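Local coordinates for protein poly-beta-1,6-N-acetyl-D-glucosamine N-deacetylase (Aggregatibacter actinomycetemcomitans, PDB 4U10) that probably removes N-acetyl groups from poly-beta-1,6-N-acetyl-D-glucosamine, a metal-dependent hydrolysis for which this chain supplies the deacetylase domain, at residues Thr126-Glu134 and Ser194-Lys202; Ser159-Pro167 and Trp208-Ala217. All blocks are in the same frame, centred on the assembly; numbering follows the deposited sequence.

Contact 1. Residues Thr126-Glu134 and Ser194-Lys202; sequences TWDQVREME and SIQRQIGKK. Unlike the reference sequence in segment 126-134: Asp-128 (reference Glu).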
ATOM      1  N   THR A 126      11.833  -7.670  -7.128  1.00 18.30           N
ATOM      2  CA  THR A 126      11.565  -8.485  -8.328  1.00 20.64           C
ATOM      3  C   THR A 126      10.330  -9.357  -8.048  1.00 19.80           C
ATOM      4  O   THR A 126       9.994  -9.611  -6.915  1.00 18.47           O
ATOM      5  CB  THR A 126      12.779  -9.384  -8.668  1.00 23.48           C
ATOM      6  OG1 THR A 126      12.978 -10.385  -7.665  1.00 26.41           O
ATOM      7  CG2 THR A 126      14.072  -8.606  -8.780  1.00 25.72           C
ATOM      8  N   TRP A 127       9.685  -9.847  -9.075  1.00 19.26           N
ATOM      9  CA  TRP A 127       8.534 -10.721  -8.897  1.00 19.47           C
ATOM     10  C   TRP A 127       8.808 -12.066  -8.205  1.00 20.50           C
ATOM     11  O   TRP A 127       7.911 -12.604  -7.545  1.00 20.00           O
ATOM     12  CB  TRP A 127       7.875 -10.979 -10.241  1.00 18.46           C
ATOM     13  CG  TRP A 127       7.087  -9.818 -10.814  1.00 16.99           C
ATOM     14  CD1 TRP A 127       7.355  -9.138 -11.964  1.00 16.38           C
ATOM     15  CD2 TRP A 127       5.909  -9.243 -10.276  1.00 16.69           C
ATOM     16  NE1 TRP A 127       6.404  -8.215 -12.198  1.00 16.95           N
ATOM     17  CE2 TRP A 127       5.511  -8.215 -11.164  1.00 16.79           C
ATOM     18  CE3 TRP A 127       5.173  -9.451  -9.098  1.00 16.78           C
ATOM     19  CZ2 TRP A 127       4.376  -7.418 -10.943  1.00 15.50           C
ATOM     20  CZ3 TRP A 127       4.037  -8.671  -8.864  1.00 17.42           C
ATOM     21  CH2 TRP A 127       3.640  -7.659  -9.797  1.00 16.88           C
ATOM     22  N   ASP A 128      10.031 -12.604  -8.392  1.00 20.00           N
ATOM     23  CA  ASP A 128      10.504 -13.800  -7.685  1.00 20.23           C
ATOM     24  C   ASP A 128      10.405 -13.534  -6.202  1.00 17.76           C
ATOM     25  O   ASP A 128       9.867 -14.319  -5.487  1.00 16.44           O
ATOM     26  CB  ASP A 128      11.981 -14.164  -8.000  1.00 23.12           C
ATOM     27  CG  ASP A 128      12.238 -14.438  -9.519  1.00 33.91           C
ATOM     28  OD1 ASP A 128      11.420 -15.144 -10.208  1.00 35.90           O
ATOM     29  OD2 ASP A 128      13.271 -13.926 -10.044  1.00 39.98           O
ATOM     30  N   GLN A 129      10.904 -12.392  -5.761  1.00 19.50           N
ATOM     31  CA  GLN A 129      10.804 -12.019  -4.342  1.00 18.25           C
ATOM     32  C   GLN A 129       9.388 -11.918  -3.829  1.00 18.08           C
ATOM     33  O   GLN A 129       9.094 -12.302  -2.696  1.00 19.78           O
ATOM     34  CB  GLN A 129      11.557 -10.725  -4.174  1.00 18.70           C
ATOM     35  CG  GLN A 129      13.029 -10.880  -4.228  1.00 18.86           C
ATOM     36  CD  GLN A 129      13.779  -9.561  -4.349  1.00 21.99           C
ATOM     37  OE1 GLN A 129      13.230  -8.554  -4.712  1.00 23.97           O
ATOM     38  NE2 GLN A 129      15.040  -9.572  -3.990  1.00 24.58           N
ATOM     39  N   VAL A 130       8.474 -11.428  -4.671  1.00 18.15           N
ATOM     40  CA  VAL A 130       7.076 -11.288  -4.304  1.00 16.49           C
ATOM     41  C   VAL A 130       6.414 -12.650  -4.177  1.00 16.71           C
ATOM     42  O   VAL A 130       5.617 -12.876  -3.201  1.00 14.96           O
ATOM     43  CB  VAL A 130       6.303 -10.485  -5.349  1.00 17.95           C
ATOM     44  CG1 VAL A 130       4.818 -10.395  -4.992  1.00 19.06           C
ATOM     45  CG2 VAL A 130       6.919  -9.108  -5.544  1.00 18.92           C
ATOM     46  N   ARG A 131       6.686 -13.535  -5.165  1.00 15.19           N
ATOM     47  CA  ARG A 131       6.213 -14.947  -5.073  1.00 16.63           C
ATOM     48  C   ARG A 131       6.646 -15.668  -3.791  1.00 16.70           C
ATOM     49  O   ARG A 131       5.828 -16.301  -3.152  1.00 17.68           O
ATOM     50  CB  ARG A 131       6.632 -15.774  -6.312  1.00 15.31           C
ATOM     51  CG  ARG A 131       5.658 -15.672  -7.488  1.00 13.78           C
ATOM     52  CD  ARG A 131       6.075 -16.658  -8.591  1.00 14.49           C
ATOM     53  NE  ARG A 131       7.372 -16.279  -9.154  1.00 14.68           N
ATOM     54  CZ  ARG A 131       7.525 -15.393 -10.114  1.00 16.15           C
ATOM     55  NH1 ARG A 131       6.442 -14.786 -10.637  1.00 18.01           N
ATOM     56  NH2 ARG A 131       8.745 -15.068 -10.568  1.00 16.94           N
ATOM     57  N   GLU A 132       7.910 -15.559  -3.417  1.00 17.48           N
ATOM     58  CA  GLU A 132       8.399 -16.165  -2.172  1.00 18.35           C
ATOM     59  C   GLU A 132       7.636 -15.644  -0.931  1.00 17.86           C
ATOM     60  O   GLU A 132       7.226 -16.419  -0.043  1.00 17.04           O
ATOM     61  CB  GLU A 132       9.908 -15.923  -2.024  1.00 18.35           C
ATOM     62  CG  GLU A 132      10.526 -16.635  -0.848  1.00 18.16           C
ATOM     63  CD  GLU A 132      11.973 -16.238  -0.581  1.00 21.76           C
ATOM     64  OE1 GLU A 132      12.727 -15.873  -1.522  1.00 19.58           O
ATOM     65  OE2 GLU A 132      12.398 -16.304   0.603  1.00 24.45           O
HETATM   66  N   MSE A 133       7.437 -14.344  -0.877  1.00 15.36           N
HETATM   67  CA  MSE A 133       6.731 -13.719   0.248  1.00 14.52           C
HETATM   68  C   MSE A 133       5.314 -14.154   0.314  1.00 15.70           C
HETATM   69  O   MSE A 133       4.808 -14.397   1.382  1.00 14.92           O
HETATM   70  CB  MSE A 133       6.774 -12.162   0.171  1.00 14.71           C
HETATM   71  CG  MSE A 133       8.159 -11.730   0.600  1.00 14.64           C
HETATM   72 SE   MSE A 133       8.497  -9.817   0.714  1.00 17.18          SE
HETATM   73  CE  MSE A 133       8.269  -9.325  -1.163  1.00 14.01           C
ATOM     74  N   GLU A 134       4.633 -14.220  -0.817  1.00 18.92           N
ATOM     75  CA  GLU A 134       3.207 -14.646  -0.861  1.00 19.06           C
ATOM     76  C   GLU A 134       3.057 -16.124  -0.495  1.00 18.79           C
ATOM     77  O   GLU A 134       2.158 -16.480   0.252  1.00 17.41           O
ATOM     78  CB  GLU A 134       2.601 -14.349  -2.238  1.00 20.43           C
ATOM     79  CG  GLU A 134       1.087 -14.520  -2.294  1.00 21.31           C
ATOM     80  CD  GLU A 134       0.641 -15.991  -2.406  1.00 25.70           C
ATOM     81  OE1 GLU A 134       1.401 -16.845  -2.963  1.00 26.41           O
ATOM     82  OE2 GLU A 134      -0.464 -16.276  -1.891  1.00 26.70           O
ATOM     83  N   SER A 194      -1.322  -7.830 -14.370  1.00 15.89           N
ATOM     84  CA  SER A 194       0.141  -7.900 -14.047  1.00 15.79           C
ATOM     85  C   SER A 194       0.480  -8.670 -12.767  1.00 15.96           C
ATOM     86  O   SER A 194       1.386  -9.486 -12.754  1.00 17.20           O
ATOM     87  CB  SER A 194       0.701  -6.484 -13.948  1.00 17.10           C
ATOM     88  OG  SER A 194       2.008  -6.401 -13.460  1.00 18.73           O
ATOM     89  N   ILE A 195      -0.220  -8.381 -11.682  1.00 14.26           N
ATOM     90  CA  ILE A 195      -0.049  -9.129 -10.459  1.00 14.56           C
ATOM     91  C   ILE A 195      -0.529 -10.592 -10.595  1.00 16.17           C
ATOM     92  O   ILE A 195       0.162 -11.526 -10.140  1.00 16.95           O
ATOM     93  CB  ILE A 195      -0.798  -8.427  -9.278  1.00 13.56           C
ATOM     94  CG1 ILE A 195      -0.089  -7.106  -8.901  1.00 13.26           C
ATOM     95  CG2 ILE A 195      -0.917  -9.340  -8.059  1.00 14.04           C
ATOM     96  CD1 ILE A 195      -1.031  -6.156  -8.099  1.00 13.26           C
ATOM     97  N   GLN A 196      -1.744 -10.790 -11.108  1.00 16.08           N
ATOM     98  CA  GLN A 196      -2.324 -12.171 -11.210  1.00 18.50           C
ATOM     99  C   GLN A 196      -1.405 -13.164 -11.919  1.00 19.44           C
ATOM    100  O   GLN A 196      -1.260 -14.297 -11.511  1.00 19.60           O
ATOM    101  CB  GLN A 196      -3.653 -12.156 -11.991  1.00 20.57           C
ATOM    102  CG  GLN A 196      -4.418 -13.485 -12.068  1.00 24.71           C
ATOM    103  CD  GLN A 196      -5.521 -13.455 -13.119  1.00 28.85           C
ATOM    104  OE1 GLN A 196      -5.506 -12.656 -14.067  1.00 33.61           O
ATOM    105  NE2 GLN A 196      -6.506 -14.288 -12.928  1.00 31.18           N
ATOM    106  N   ARG A 197      -0.821 -12.750 -13.029  1.00 19.74           N
ATOM    107  CA  ARG A 197      -0.010 -13.637 -13.763  1.00 19.93           C
ATOM    108  C   ARG A 197       1.281 -13.993 -13.052  1.00 21.42           C
ATOM    109  O   ARG A 197       1.785 -15.084 -13.322  1.00 21.72           O
ATOM    110  CB  ARG A 197       0.298 -13.108 -15.146  1.00 20.74           C
ATOM    111  CG  ARG A 197       1.428 -12.075 -15.252  1.00 21.99           C
ATOM    112  CD  ARG A 197       1.329 -11.318 -16.570  1.00 25.26           C
ATOM    113  NE  ARG A 197       1.607 -12.215 -17.716  1.00 27.97           N
ATOM    114  CZ  ARG A 197       1.551 -11.935 -19.032  1.00 29.26           C
ATOM    115  NH1 ARG A 197       1.221 -10.732 -19.500  1.00 30.73           N
ATOM    116  NH2 ARG A 197       1.850 -12.909 -19.919  1.00 32.39           N
ATOM    117  N   GLN A 198       1.845 -13.115 -12.199  1.00 17.20           N
ATOM    118  CA  GLN A 198       3.080 -13.468 -11.490  1.00 16.50           C
ATOM    119  C   GLN A 198       2.771 -14.283 -10.254  1.00 18.08           C
ATOM    120  O   GLN A 198       3.560 -15.078  -9.864  1.00 20.50           O
ATOM    121  CB  GLN A 198       3.832 -12.186 -11.100  1.00 18.17           C
ATOM    122  CG  GLN A 198       4.204 -11.328 -12.250  1.00 16.54           C
ATOM    123  CD  GLN A 198       5.374 -11.867 -13.045  1.00 18.61           C
ATOM    124  OE1 GLN A 198       6.148 -12.724 -12.602  1.00 18.93           O
ATOM    125  NE2 GLN A 198       5.544 -11.298 -14.220  1.00 17.82           N
ATOM    126  N   ILE A 199       1.613 -14.068  -9.638  1.00 19.45           N
ATOM    127  CA  ILE A 199       1.336 -14.422  -8.245  1.00 22.62           C
ATOM    128  C   ILE A 199       0.305 -15.557  -8.155  1.00 23.15           C
ATOM    129  O   ILE A 199       0.348 -16.329  -7.185  1.00 22.45           O
ATOM    130  CB  ILE A 199       0.847 -13.148  -7.449  1.00 22.91           C
ATOM    131  CG1 ILE A 199       1.982 -12.122  -7.310  1.00 24.05           C
ATOM    132  CG2 ILE A 199       0.327 -13.398  -6.046  1.00 27.11           C
ATOM    133  CD1 ILE A 199       3.274 -12.752  -6.897  1.00 23.51           C
ATOM    134  N   GLY A 200      -0.615 -15.621  -9.114  1.00 25.28           N
ATOM    135  CA  GLY A 200      -1.662 -16.646  -9.158  1.00 26.01           C
ATOM    136  C   GLY A 200      -2.979 -16.251  -8.481  1.00 34.08           C
ATOM    137  O   GLY A 200      -3.931 -17.037  -8.452  1.00 34.05           O
ATOM    138  N   LYS A 201      -3.005 -15.066  -7.884  1.00 31.95           N
ATOM    139  CA  LYS A 201      -4.156 -14.513  -7.156  1.00 31.76           C
ATOM    140  C   LYS A 201      -4.379 -13.076  -7.705  1.00 31.08           C
ATOM    141  O   LYS A 201      -3.427 -12.282  -7.694  1.00 27.80           O
ATOM    142  CB  LYS A 201      -3.836 -14.378  -5.666  1.00 33.18           C
ATOM    143  CG  LYS A 201      -4.168 -15.572  -4.802  1.00 36.00           C
ATOM    144  CD  LYS A 201      -2.959 -16.417  -4.526  1.00 37.67           C
ATOM    145  CE  LYS A 201      -3.120 -17.200  -3.234  1.00 41.16           C
ATOM    146  NZ  LYS A 201      -1.949 -18.094  -3.076  1.00 44.37           N
ATOM    147  N   LYS A 202      -5.564 -12.769  -8.231  1.00 28.81           N
ATOM    148  CA  LYS A 202      -5.940 -11.355  -8.541  1.00 30.37           C
ATOM    149  C   LYS A 202      -5.907 -10.569  -7.258  1.00 24.84           C
ATOM    150  O   LYS A 202      -6.436 -11.031  -6.236  1.00 24.40           O
ATOM    151  CB  LYS A 202      -7.381 -11.226  -9.061  1.00 32.09           C
ATOM    152  CG  LYS A 202      -7.633 -11.530 -10.516  1.00 39.98           C
ATOM    153  CD  LYS A 202      -9.153 -11.461 -10.773  1.00 41.16           C
ATOM    154  CE  LYS A 202      -9.462 -11.077 -12.208  1.00 46.35           C
ATOM    155  NZ  LYS A 202      -8.819  -9.776 -12.610  1.00 52.69           N
TER
HETATM  156  O   HOH W   1       8.603 -13.327 -13.141  1.00 21.74           O
HETATM  157  O   HOH W   2       2.454 -16.565  -5.206  1.00 25.29           O
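The side chain of Gln-198 lies flat on one face of the Trp-127 indole. Its CG stands 3.4 Å from the centroid of the five-membered ring, only 14° off the ring normal, a CH-pi contact, and the amide plane continues the stack at 6° to the ring. A bend at chi2 (-75°) folds the glutamine over the ring. It also presents OE1 to Arg-131: NH1 reaches Gln-198 OE1 at 2.9 Å in the carbonyl plane, on a lone pair, and Gln-198 O at 3.0 Å, both bonds nearly straight. One guanidinium nitrogen thus ties both the amide and the main chain of the same residue. Beside this polar grip lies an apolar patch. Ile-199 is a knob among Trp-127, Val-130, Arg-131 and Glu-134, with its CD1 pressed to 3.4 Å from Val-130 CG1, tighter than usual van der Waals contact. Trp-127 in turn fits among Ser-194, Ile-195, Gln-198 and Ile-199, its CH2 edge 3.9 Å from Ile-195 CG1. This reciprocal knobs-into-holes packing joins helix 127-135 to the C-terminal end of helix 177-199, the segment axes 10.2 Å apart, on the outside of the deacetylase domain; strand 139-141 lies beneath, where Ile-141 touches Val-130, Ile-195 and Ile-199. Gly-200, with positive phi, is the first residue to leave helical geometry; beyond it Lys-201 NZ makes a salt bridge to Glu-134 OE2 at 2.6 Å, on the syn side but well out of the carboxylate plane, while a water links Glu-134 OE1 to Ile-199 O. In the second shell, Asp-128 OD1 makes a salt bridge to Arg-131 NH2, 2.7 Å, and a second water bridges that nitrogen to Gln-198 OE1. Asp-105 accepts from Trp-127 NE1 through OD1 and pairs through OD2 with Ser-194 OG, holding the pyrrole edge.

Contact 2. Residues Ser159-Pro167 and Trp208-Ala217; sequences SQLPAVVAP and WPYGQFNDVA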
ATOM      1  N   SER A 159      -0.318  23.333 -12.179  1.00 33.18           N
ATOM      2  CA  SER A 159      -0.541  22.654 -10.899  1.00 36.08           C
ATOM      3  C   SER A 159      -0.443  21.146 -11.189  1.00 33.88           C
ATOM      4  O   SER A 159      -0.844  20.721 -12.250  1.00 30.01           O
ATOM      5  CB  SER A 159      -1.906  23.056 -10.275  1.00 35.58           C
ATOM      6  OG  SER A 159      -2.617  21.946  -9.666  1.00 40.25           O
ATOM      7  N   GLN A 160       0.176  20.371 -10.287  1.00 33.29           N
ATOM      8  CA  GLN A 160       0.241  18.915 -10.438  1.00 34.23           C
ATOM      9  C   GLN A 160      -0.458  18.199  -9.289  1.00 31.48           C
ATOM     10  O   GLN A 160      -0.206  18.541  -8.149  1.00 34.14           O
ATOM     11  CB  GLN A 160       1.668  18.451 -10.559  1.00 35.14           C
ATOM     12  CG  GLN A 160       2.025  18.039 -11.956  1.00 38.84           C
ATOM     13  CD  GLN A 160       3.308  17.302 -11.996  1.00 46.90           C
ATOM     14  OE1 GLN A 160       3.358  16.075 -12.200  1.00 43.48           O
ATOM     15  NE2 GLN A 160       4.385  18.040 -11.771  1.00 50.82           N
ATOM     16  N   LEU A 161      -1.354  17.255  -9.612  1.00 28.54           N
ATOM     17  CA  LEU A 161      -2.153  16.488  -8.614  1.00 24.73           C
ATOM     18  C   LEU A 161      -1.961  14.979  -8.873  1.00 23.74           C
ATOM     19  O   LEU A 161      -1.651  14.603  -9.983  1.00 20.21           O
ATOM     20  CB  LEU A 161      -3.637  16.822  -8.742  1.00 25.40           C
ATOM     21  CG  LEU A 161      -4.034  18.267  -8.492  1.00 27.81           C
ATOM     22  CD1 LEU A 161      -5.536  18.443  -8.669  1.00 27.95           C
ATOM     23  CD2 LEU A 161      -3.546  18.613  -7.086  1.00 27.49           C
ATOM     24  N   PRO A 162      -2.146  14.102  -7.841  1.00 23.60           N
ATOM     25  CA  PRO A 162      -2.014  12.659  -8.050  1.00 19.83           C
ATOM     26  C   PRO A 162      -2.890  12.230  -9.167  1.00 17.47           C
ATOM     27  O   PRO A 162      -4.055  12.546  -9.172  1.00 17.07           O
ATOM     28  CB  PRO A 162      -2.506  12.052  -6.701  1.00 21.69           C
ATOM     29  CG  PRO A 162      -2.236  13.073  -5.690  1.00 22.05           C
ATOM     30  CD  PRO A 162      -2.263  14.425  -6.406  1.00 24.95           C
ATOM     31  N   ALA A 163      -2.331  11.487 -10.107  1.00 16.20           N
ATOM     32  CA  ALA A 163      -3.007  11.046 -11.288  1.00 15.83           C
ATOM     33  C   ALA A 163      -4.342  10.336 -11.068  1.00 15.88           C
ATOM     34  O   ALA A 163      -5.212  10.394 -11.920  1.00 15.85           O
ATOM     35  CB  ALA A 163      -2.058  10.137 -12.128  1.00 16.14           C
ATOM     36  N   VAL A 164      -4.492   9.625  -9.962  1.00 16.30           N
ATOM     37  CA  VAL A 164      -5.711   8.920  -9.678  1.00 15.27           C
ATOM     38  C   VAL A 164      -6.891   9.892  -9.522  1.00 15.86           C
ATOM     39  O   VAL A 164      -7.993   9.551  -9.921  1.00 14.61           O
ATOM     40  CB  VAL A 164      -5.556   8.044  -8.405  1.00 16.27           C
ATOM     41  CG1 VAL A 164      -6.901   7.529  -7.896  1.00 16.60           C
ATOM     42  CG2 VAL A 164      -4.702   6.848  -8.699  1.00 16.32           C
ATOM     43  N   VAL A 165      -6.651  11.093  -8.994  1.00 17.12           N
ATOM     44  CA  VAL A 165      -7.762  11.901  -8.477  1.00 19.36           C
ATOM     45  C   VAL A 165      -8.050  13.176  -9.250  1.00 23.65           C
ATOM     46  O   VAL A 165      -8.885  13.969  -8.782  1.00 24.53           O
ATOM     47  CB  VAL A 165      -7.625  12.259  -6.977  1.00 19.40           C
ATOM     48  CG1 VAL A 165      -7.661  10.997  -6.130  1.00 20.27           C
ATOM     49  CG2 VAL A 165      -6.381  13.088  -6.671  1.00 21.42           C
ATOM     50  N   ALA A 166      -7.420  13.354 -10.421  1.00 21.99           N
ATOM     51  CA  ALA A 166      -7.533  14.601 -11.200  1.00 22.57           C
ATOM     52  C   ALA A 166      -7.556  14.310 -12.690  1.00 21.87           C
ATOM     53  O   ALA A 166      -6.643  13.648 -13.152  1.00 20.17           O
ATOM     54  CB  ALA A 166      -6.319  15.480 -10.892  1.00 23.82           C
ATOM     55  N   PRO A 167      -8.607  14.771 -13.439  1.00 21.25           N
ATOM     56  CA  PRO A 167      -8.455  14.785 -14.864  1.00 19.28           C
ATOM     57  C   PRO A 167      -7.203  15.587 -15.248  1.00 17.09           C
ATOM     58  O   PRO A 167      -6.925  16.632 -14.679  1.00 15.43           O
ATOM     59  CB  PRO A 167      -9.725  15.478 -15.361  1.00 22.02           C
ATOM     60  CG  PRO A 167     -10.711  15.410 -14.221  1.00 23.39           C
ATOM     61  CD  PRO A 167      -9.786  15.576 -13.034  1.00 23.33           C
ATOM     62  N   TRP A 208      -4.463   3.191  -2.217  1.00 12.82           N
ATOM     63  CA  TRP A 208      -4.387   4.449  -3.002  1.00 12.27           C
ATOM     64  C   TRP A 208      -3.037   5.071  -2.793  1.00 12.37           C
ATOM     65  O   TRP A 208      -2.594   5.201  -1.620  1.00 11.83           O
ATOM     66  CB  TRP A 208      -5.457   5.426  -2.514  1.00 12.32           C
ATOM     67  CG  TRP A 208      -6.850   4.880  -2.609  1.00 12.03           C
ATOM     68  CD1 TRP A 208      -7.729   4.721  -1.586  1.00 11.49           C
ATOM     69  CD2 TRP A 208      -7.534   4.464  -3.804  1.00 11.71           C
ATOM     70  NE1 TRP A 208      -8.895   4.200  -2.071  1.00 12.35           N
ATOM     71  CE2 TRP A 208      -8.801   4.024  -3.419  1.00 11.99           C
ATOM     72  CE3 TRP A 208      -7.178   4.376  -5.163  1.00 11.61           C
ATOM     73  CZ2 TRP A 208      -9.711   3.520  -4.328  1.00 11.72           C
ATOM     74  CZ3 TRP A 208      -8.066   3.893  -6.029  1.00 11.26           C
ATOM     75  CH2 TRP A 208      -9.328   3.470  -5.625  1.00 11.29           C
ATOM     76  N   PRO A 209      -2.346   5.462  -3.891  1.00 12.52           N
ATOM     77  CA  PRO A 209      -1.154   6.306  -3.737  1.00 13.41           C
ATOM     78  C   PRO A 209      -1.458   7.546  -2.922  1.00 14.40           C
ATOM     79  O   PRO A 209      -2.451   8.245  -3.198  1.00 15.80           O
ATOM     80  CB  PRO A 209      -0.860   6.714  -5.215  1.00 13.51           C
ATOM     81  CG  PRO A 209      -1.198   5.452  -5.951  1.00 12.00           C
ATOM     82  CD  PRO A 209      -2.557   5.160  -5.320  1.00 12.21           C
ATOM     83  N   TYR A 210      -0.602   7.821  -1.934  1.00 16.68           N
ATOM     84  CA  TYR A 210      -0.666   9.022  -1.100  1.00 16.44           C
ATOM     85  C   TYR A 210      -1.963   9.076  -0.325  1.00 17.12           C
ATOM     86  O   TYR A 210      -2.332  10.116   0.159  1.00 16.61           O
ATOM     87  CB  TYR A 210      -0.551  10.277  -2.006  1.00 18.03           C
ATOM     88  CG  TYR A 210       0.482  10.194  -3.178  1.00 18.92           C
ATOM     89  CD1 TYR A 210       1.817  10.093  -2.956  1.00 18.61           C
ATOM     90  CD2 TYR A 210       0.063  10.243  -4.505  1.00 21.46           C
ATOM     91  CE1 TYR A 210       2.725  10.003  -4.006  1.00 18.81           C
ATOM     92  CE2 TYR A 210       0.956  10.193  -5.567  1.00 21.28           C
ATOM     93  CZ  TYR A 210       2.295  10.078  -5.307  1.00 20.13           C
ATOM     94  OH  TYR A 210       3.187  10.032  -6.376  1.00 21.50           O
ATOM     95  N   GLY A 211      -2.722   7.988  -0.220  1.00 16.28           N
ATOM     96  CA  GLY A 211      -3.962   8.064   0.562  1.00 16.11           C
ATOM     97  C   GLY A 211      -5.140   8.687  -0.205  1.00 17.38           C
ATOM     98  O   GLY A 211      -6.211   8.802   0.346  1.00 16.05           O
ATOM     99  N   GLN A 212      -4.947   9.115  -1.471  1.00 16.02           N
ATOM    100  CA  GLN A 212      -5.937   9.927  -2.117  1.00 15.82           C
ATOM    101  C   GLN A 212      -6.758   9.137  -3.146  1.00 15.80           C
ATOM    102  O   GLN A 212      -6.219   8.471  -4.026  1.00 13.47           O
ATOM    103  CB  GLN A 212      -5.304  11.147  -2.794  1.00 16.97           C
ATOM    104  CG  GLN A 212      -4.538  12.060  -1.811  1.00 18.91           C
ATOM    105  CD  GLN A 212      -5.455  12.575  -0.686  1.00 20.23           C
ATOM    106  OE1 GLN A 212      -5.059  12.565   0.522  1.00 24.07           O
ATOM    107  NE2 GLN A 212      -6.693  12.953  -1.041  1.00 18.42           N
ATOM    108  N   PHE A 213      -8.056   9.380  -3.100  1.00 14.86           N
ATOM    109  CA  PHE A 213      -9.023   8.668  -3.937  1.00 16.17           C
ATOM    110  C   PHE A 213     -10.284   9.488  -4.121  1.00 15.12           C
ATOM    111  O   PHE A 213     -10.422  10.555  -3.555  1.00 14.47           O
ATOM    112  CB  PHE A 213      -9.319   7.305  -3.292  1.00 15.78           C
ATOM    113  CG  PHE A 213     -10.129   7.364  -2.030  1.00 17.21           C
ATOM    114  CD1 PHE A 213      -9.539   7.611  -0.808  1.00 17.94           C
ATOM    115  CD2 PHE A 213     -11.490   7.117  -2.069  1.00 16.29           C
ATOM    116  CE1 PHE A 213     -10.312   7.705   0.332  1.00 18.39           C
ATOM    117  CE2 PHE A 213     -12.263   7.187  -0.934  1.00 17.77           C
ATOM    118  CZ  PHE A 213     -11.671   7.482   0.275  1.00 16.73           C
ATOM    119  N   ASN A 214     -11.203   8.960  -4.906  1.00 18.20           N
ATOM    120  CA  ASN A 214     -12.492   9.546  -5.088  1.00 18.58           C
ATOM    121  C   ASN A 214     -13.454   8.498  -5.601  1.00 18.67           C
ATOM    122  O   ASN A 214     -13.120   7.312  -5.699  1.00 20.12           O
ATOM    123  CB  ASN A 214     -12.407  10.808  -6.009  1.00 18.90           C
ATOM    124  CG  ASN A 214     -12.077  10.455  -7.449  1.00 17.02           C
ATOM    125  OD1 ASN A 214     -12.376   9.389  -7.900  1.00 16.63           O
ATOM    126  ND2 ASN A 214     -11.460  11.354  -8.143  1.00 16.36           N
ATOM    127  N   ASP A 215     -14.678   8.913  -5.892  1.00 20.45           N
ATOM    128  CA  ASP A 215     -15.710   8.013  -6.388  1.00 19.93           C
ATOM    129  C   ASP A 215     -15.405   7.390  -7.731  1.00 18.67           C
ATOM    130  O   ASP A 215     -15.743   6.219  -7.959  1.00 19.15           O
ATOM    131  CB  ASP A 215     -17.129   8.698  -6.414  1.00 23.18           C
ATOM    132  CG  ASP A 215     -17.176   9.990  -7.201  1.00 27.38           C
ATOM    133  OD1 ASP A 215     -16.186  10.778  -7.269  1.00 28.20           O
ATOM    134  OD2 ASP A 215     -18.262  10.221  -7.739  1.00 36.13           O
ATOM    135  N   VAL A 216     -14.736   8.110  -8.610  1.00 16.25           N
ATOM    136  CA  VAL A 216     -14.451   7.516  -9.912  1.00 16.50           C
ATOM    137  C   VAL A 216     -13.402   6.390  -9.751  1.00 15.70           C
ATOM    138  O   VAL A 216     -13.502   5.298 -10.309  1.00 17.10           O
ATOM    139  CB  VAL A 216     -14.010   8.609 -10.913  1.00 16.51           C
ATOM    140  CG1 VAL A 216     -13.494   8.019 -12.232  1.00 16.66           C
ATOM    141  CG2 VAL A 216     -15.187   9.543 -11.205  1.00 18.23           C
ATOM    142  N   ALA A 217     -12.380   6.676  -8.972  1.00 16.17           N
ATOM    143  CA  ALA A 217     -11.330   5.712  -8.705  1.00 15.38           C
ATOM    144  C   ALA A 217     -11.939   4.499  -8.030  1.00 15.61           C
ATOM    145  O   ALA A 217     -11.590   3.376  -8.340  1.00 16.41           O
ATOM    146  CB  ALA A 217     -10.280   6.340  -7.820  1.00 15.27           C
TER
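Val-164 and Val-165, at the end of a type I turn that begins at Pro-162, push their side chains into the bend of segment 208-217. The Val-164 bump goes deepest. Its CG1, anti to the backbone N (chi1 167°), meets Ala-217 CB at 3.6 Å and the Trp-208 ring at CE3, 4.2 Å away, while CG2 turns to Pro-209 CD at 4.3 Å; the hollow is therefore walled by the start of a helix, an indole and a proline ring. Val-165 fills a shallower groove along the backbone: its CG1 lies 3.5 Å from Phe-213 N and 3.6 Å from Gln-212 O. At the other end Pro-162 sets its ring obliquely against Tyr-210, with Pro-162 CB 3.8 Å from Tyr-210 CD2. No direct hydrogen bond crosses between the segments, so the match is one of shape. Polar groups are served nearby: Tyr-180 from helix 177-199 bonds to both Val-164 O and Asn-214 ND2. Asn-214 OD1 accepts from Ala-217 N at 2.9 Å, nearly along the C=O axis, as the N-cap of helix 215-222, whose first turn carries Ala-217. The buried ring of Trp-208 also has Phe-213 CB over one face, toward its rim. Pro-209 and Tyr-210 stand beside His-144 and His-149, ligands with Asp-75 of a zinc ion. The arrangement is thus a loop-on-loop packing that backs the Asp-His-His metal site characteristic of NodB-type polysaccharide deacetylases.

Overall arrangement
The segments alternate along the chain, in the order 126-134, 159-167, 194-202, 208-217, and all belong to the polysaccharide deacetylase domain. The centres of contacts 1 and 2 are 26 Å apart and their nearest atoms about 12 Å, with no touch. Helix 177-199 connects them: its C-terminal end belongs to contact 1, while its start lies against contact 2. Contact 1 packs helices over strand 139-141 of the mixed sheet, with Ile-195 about 7 Å from His-144 between side chains. Contact 2 borders the metal site, the Pro-209 side chain about 5 Å from a zinc ion, against about 13 Å for that of Ile-195, so contact 1 packs further out.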